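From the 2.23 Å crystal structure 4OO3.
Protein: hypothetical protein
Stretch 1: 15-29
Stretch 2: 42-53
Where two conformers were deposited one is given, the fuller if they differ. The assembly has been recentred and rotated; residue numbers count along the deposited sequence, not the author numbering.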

# COMPACT_ATOMS: atom_id res chain seq x y z
N ILE A 15 1.93 20.94 -2.26
CA ILE A 15 1.46 21.03 -3.63
C ILE A 15 0.70 19.75 -3.91
O ILE A 15 1.20 18.68 -3.64
N THR A 16 -0.50 19.86 -4.45
CA THR A 16 -1.22 18.67 -4.84
C THR A 16 -1.26 18.63 -6.35
O THR A 16 -1.84 19.49 -6.98
N LEU A 17 -0.61 17.62 -6.93
CA LEU A 17 -0.43 17.54 -8.37
C LEU A 17 -1.31 16.47 -8.98
O LEU A 17 -1.15 15.28 -8.69
N ASP A 18 -2.24 16.89 -9.84
CA ASP A 18 -3.13 16.00 -10.57
C ASP A 18 -3.71 14.91 -9.67
O ASP A 18 -3.50 13.72 -9.92
N PRO A 19 -4.44 15.31 -8.61
CA PRO A 19 -5.03 14.33 -7.70
C PRO A 19 -6.15 13.57 -8.38
O PRO A 19 -6.96 14.17 -9.09
N GLY A 20 -6.17 12.25 -8.21
CA GLY A 20 -7.20 11.42 -8.82
C GLY A 20 -7.64 10.25 -7.96
O GLY A 20 -8.34 9.37 -8.44
N HIS A 21 -7.25 10.27 -6.68
CA HIS A 21 -7.64 9.25 -5.71
C HIS A 21 -7.89 9.95 -4.36
O HIS A 21 -7.35 11.02 -4.11
N PHE A 22 -8.70 9.33 -3.50
CA PHE A 22 -9.03 9.84 -2.15
C PHE A 22 -7.80 10.14 -1.31
O PHE A 22 -7.79 11.05 -0.48
N HIS A 23 -6.74 9.35 -1.50
CA HIS A 23 -5.51 9.50 -0.70
C HIS A 23 -4.82 10.85 -0.87
O HIS A 23 -4.18 11.34 0.06
N ALA A 24 -4.96 11.46 -2.04
CA ALA A 24 -4.50 12.84 -2.23
C ALA A 24 -5.12 13.76 -1.18
O ALA A 24 -4.44 14.64 -0.64
N ALA A 25 -6.40 13.56 -0.88
CA ALA A 25 -7.08 14.37 0.14
C ALA A 25 -6.81 13.86 1.55
O ALA A 25 -6.70 14.65 2.47
N LEU A 26 -6.69 12.55 1.71
CA LEU A 26 -6.53 11.96 3.04
C LEU A 26 -5.33 12.52 3.78
O LEU A 26 -5.32 12.59 5.00
N VAL A 27 -4.31 12.93 3.04
CA VAL A 27 -3.14 13.60 3.62
C VAL A 27 -3.56 14.82 4.44
O VAL A 27 -2.94 15.14 5.46
N GLN A 28 -4.62 15.50 3.99
CA GLN A 28 -5.10 16.72 4.62
C GLN A 28 -6.31 16.50 5.54
O GLN A 28 -6.95 17.46 5.97
N LYS A 29 -6.62 15.24 5.83
CA LYS A 29 -7.71 14.88 6.74
C LYS A 29 -7.56 15.54 8.12
O LYS A 29 -8.56 15.85 8.77
N TYR A 42 -2.43 21.99 -8.66
CA TYR A 42 -2.28 22.09 -10.11
C TYR A 42 -2.82 20.82 -10.75
O TYR A 42 -2.38 19.71 -10.42
N ALA A 43 -3.74 20.97 -11.68
CA ALA A 43 -4.40 19.82 -12.26
C ALA A 43 -5.08 20.18 -13.57
O ALA A 43 -5.45 21.32 -13.78
N PRO A 44 -5.26 19.19 -14.46
CA PRO A 44 -6.15 19.46 -15.57
C PRO A 44 -7.57 19.66 -15.03
O PRO A 44 -7.90 19.18 -13.94
N THR A 45 -8.39 20.38 -15.79
CA THR A 45 -9.80 20.54 -15.44
C THR A 45 -10.46 19.18 -15.49
O THR A 45 -10.00 18.30 -16.20
N GLY A 46 -11.53 18.99 -14.73
CA GLY A 46 -12.32 17.78 -14.84
C GLY A 46 -12.73 17.13 -13.54
O GLY A 46 -12.53 17.68 -12.46
N PHE A 47 -13.32 15.95 -13.67
CA PHE A 47 -13.87 15.18 -12.57
C PHE A 47 -12.89 14.96 -11.42
O PHE A 47 -13.22 15.21 -10.26
N ASP A 48 -11.68 14.50 -11.75
CA ASP A 48 -10.70 14.10 -10.73
C ASP A 48 -10.39 15.22 -9.74
O ASP A 48 -10.51 15.02 -8.53
N VAL A 49 -10.02 16.40 -10.24
CA VAL A 49 -9.72 17.55 -9.36
C VAL A 49 -10.96 18.07 -8.62
O VAL A 49 -10.87 18.45 -7.46
N ASP A 50 -12.12 18.09 -9.28
CA ASP A 50 -13.37 18.52 -8.65
C ASP A 50 -13.70 17.64 -7.46
O ASP A 50 -14.12 18.13 -6.41
N GLU A 51 -13.52 16.33 -7.62
CA GLU A 51 -13.75 15.39 -6.53
C GLU A 51 -12.75 15.59 -5.40
O GLU A 51 -13.11 15.48 -4.23
N HIS A 52 -11.50 15.89 -5.74
CA HIS A 52 -10.50 16.15 -4.72
C HIS A 52 -10.89 17.38 -3.91
O HIS A 52 -10.83 17.35 -2.68
N LEU A 53 -11.27 18.45 -4.59
CA LEU A 53 -11.63 19.70 -3.92
C LEU A 53 -12.85 19.54 -3.01
O LEU A 53 -12.88 20.13 -1.93

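A short parallel strand pairing opens this contact and a buried histidine, His 52, closes it, with four waters carrying the side-chain hydrogen bonding between the two stretches. At the strand end, Tyr 42 N donates to Thr 16 O (3.1 Å) and Asp 18 N to Tyr 42 O (2.9 Å), so that Tyr 42 straddles Leu 17. The side chains of Leu 17 (chi1 t, chi2 p) and Tyr 42 (chi1 m) share one face of the sheet, where Leu 17 CD1 lies 4.3 Å from Tyr 42 CB. Ile 15 (m, t) reaches the ring edge, its CG2 3.9 Å from Tyr 42 CD1.

Beyond the strands, Pro 19 points toward the second stretch. Its CD packs 4.0 Å from Ala 43 CB, and its CG lies over one face of the His 52 ring, 3.6 Å from His 52 CG, in a CH-pi contact. His 52 (chi1 t) also points inward from its helix; Thr 16 (m) adds an off-centre CH-pi contact, with CG2 3.8 Å from His 52 NE2. Ala 24 and Ala 25 point toward the second stretch, their CB atoms 3.8 and 3.9 Å from His 52 ND1.

Both ring nitrogens are served by water: water 1 links His 52 NE2 to Thr 16 OG1 (each 2.7 Å from its oxygen), and water 4 links His 52 ND1 to His 21 O (each 2.8 Å from its oxygen). Asp 48 (chi1 m) points toward the loop, with CB 3.4 Å from Pro 19 O. Its carboxylate accepts from two waters: water 2 donates to Asp 48 OD2 (2.8 Å) and to Asp 18 OD1 (2.6 Å), joining two acidic groups, while water 3 donates to Asp 48 OD1 (2.7 Å) and Gly 20 O (3.0 Å).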

# COMPACT_ATOMS: atom_id res chain seq x y z
CB ILE A 15 2.62 21.09 -4.63
CG1 ILE A 15 3.52 22.30 -4.36
CG2 ILE A 15 2.07 21.12 -6.05
CD1 ILE A 15 4.84 22.27 -5.10
CB THR A 16 -2.63 18.67 -4.24
OG1 THR A 16 -2.53 18.94 -2.83
CG2 THR A 16 -3.31 17.32 -4.45
CB LEU A 17 1.03 17.26 -8.70
CG LEU A 17 1.37 17.15 -10.19
CD1 LEU A 17 1.14 18.46 -10.92
CD2 LEU A 17 2.81 16.68 -10.31
CB ASP A 18 -2.39 15.39 -11.76
CG ASP A 18 -3.31 14.66 -12.72
OD1 ASP A 18 -4.53 14.93 -12.73
OD2 ASP A 18 -2.81 13.81 -13.48
CB PRO A 19 -5.57 15.19 -6.57
CG PRO A 19 -5.91 16.49 -7.22
CD PRO A 19 -4.84 16.68 -8.27
CB HIS A 21 -6.52 8.20 -5.58
CG HIS A 21 -6.92 6.98 -4.82
ND1 HIS A 21 -6.70 6.85 -3.46
CD2 HIS A 21 -7.54 5.84 -5.21
CE1 HIS A 21 -7.17 5.69 -3.05
NE2 HIS A 21 -7.68 5.06 -4.09
CB PHE A 22 -9.93 8.80 -1.44
CG PHE A 22 -10.20 9.08 0.02
CD1 PHE A 22 -10.58 10.34 0.46
CD2 PHE A 22 -10.12 8.05 0.96
CE1 PHE A 22 -10.85 10.59 1.79
CE2 PHE A 22 -10.39 8.29 2.30
CZ PHE A 22 -10.75 9.56 2.71
CB HIS A 23 -4.52 8.37 -0.97
CG HIS A 23 -4.99 7.03 -0.49
ND1 HIS A 23 -4.35 5.86 -0.83
CD2 HIS A 23 -6.04 6.69 0.29
CE1 HIS A 23 -4.99 4.84 -0.27
NE2 HIS A 23 -6.01 5.32 0.42
CB ALA A 24 -4.83 13.33 -3.63
CB ALA A 25 -8.58 14.40 -0.13
CB LEU A 26 -6.42 10.43 2.94
CG LEU A 26 -6.58 9.60 4.21
CD1 LEU A 26 -7.79 10.04 5.01
CD2 LEU A 26 -6.69 8.12 3.86
CB VAL A 27 -2.14 14.05 2.53
CG1 VAL A 27 -1.07 14.97 3.10
CG2 VAL A 27 -1.50 12.83 1.87
CB GLN A 28 -5.47 17.73 3.53
CG GLN A 28 -4.30 18.18 2.68
CD GLN A 28 -4.72 19.18 1.63
OE1 GLN A 28 -5.35 20.20 1.94
NE2 GLN A 28 -4.40 18.89 0.38
CB LYS A 29 -7.78 13.36 6.90
CG LYS A 29 -8.88 12.81 7.81
CD LYS A 29 -10.21 12.70 7.08
CE LYS A 29 -11.22 11.90 7.89
NZ LYS A 29 -12.28 11.32 7.02
CB TYR A 42 -0.80 22.24 -10.48
CG TYR A 42 -0.16 23.46 -9.89
CD1 TYR A 42 0.33 23.44 -8.60
CD2 TYR A 42 -0.05 24.64 -10.62
CE1 TYR A 42 0.92 24.56 -8.03
CE2 TYR A 42 0.54 25.77 -10.06
CZ TYR A 42 1.02 25.71 -8.76
OH TYR A 42 1.61 26.80 -8.18
CB ALA A 43 -5.44 19.28 -11.29
CB PRO A 44 -6.05 18.20 -16.42
CG PRO A 44 -5.70 17.12 -15.45
CD PRO A 44 -4.86 17.77 -14.39
CB THR A 45 -10.53 21.46 -16.44
OG1 THR A 45 -10.38 20.92 -17.76
CG2 THR A 45 -9.96 22.88 -16.42
CB PHE A 47 -14.35 13.83 -13.12
CG PHE A 47 -14.85 12.88 -12.06
CD1 PHE A 47 -16.13 13.03 -11.53
CD2 PHE A 47 -14.05 11.84 -11.61
CE1 PHE A 47 -16.59 12.16 -10.57
CE2 PHE A 47 -14.51 10.97 -10.65
CZ PHE A 47 -15.79 11.12 -10.12
CB ASP A 48 -9.41 13.59 -11.37
CG ASP A 48 -9.59 12.26 -12.11
OD1 ASP A 48 -10.53 11.49 -11.82
OD2 ASP A 48 -8.76 11.97 -12.99
CB VAL A 49 -9.03 18.72 -10.10
CG1 VAL A 49 -9.96 19.37 -11.12
CG2 VAL A 49 -8.51 19.76 -9.11
CB ASP A 50 -14.55 18.48 -9.63
CG ASP A 50 -14.41 19.48 -10.77
OD1 ASP A 50 -13.58 20.41 -10.68
OD2 ASP A 50 -15.15 19.34 -11.77
CB GLU A 51 -13.69 13.95 -7.03
CG GLU A 51 -14.84 13.59 -7.94
CD GLU A 51 -16.17 13.69 -7.23
OE1 GLU A 51 -16.40 12.89 -6.31
OE2 GLU A 51 -16.97 14.57 -7.59
CB HIS A 52 -9.12 16.35 -5.33
CG HIS A 52 -8.12 16.87 -4.35
ND1 HIS A 52 -7.48 16.07 -3.44
CD2 HIS A 52 -7.69 18.13 -4.11
CE1 HIS A 52 -6.69 16.81 -2.68
NE2 HIS A 52 -6.79 18.06 -3.07
CB LEU A 53 -11.87 20.83 -4.94
CG LEU A 53 -10.64 21.26 -5.75
CD1 LEU A 53 -11.01 22.38 -6.71
CD2 LEU A 53 -9.50 21.69 -4.84
O HOH W 1 -4.95 19.70 -1.95
O HOH W 2 -6.06 12.87 -13.08
O HOH W 3 -10.90 10.67 -9.29
O HOH W 4 -8.47 13.50 -3.34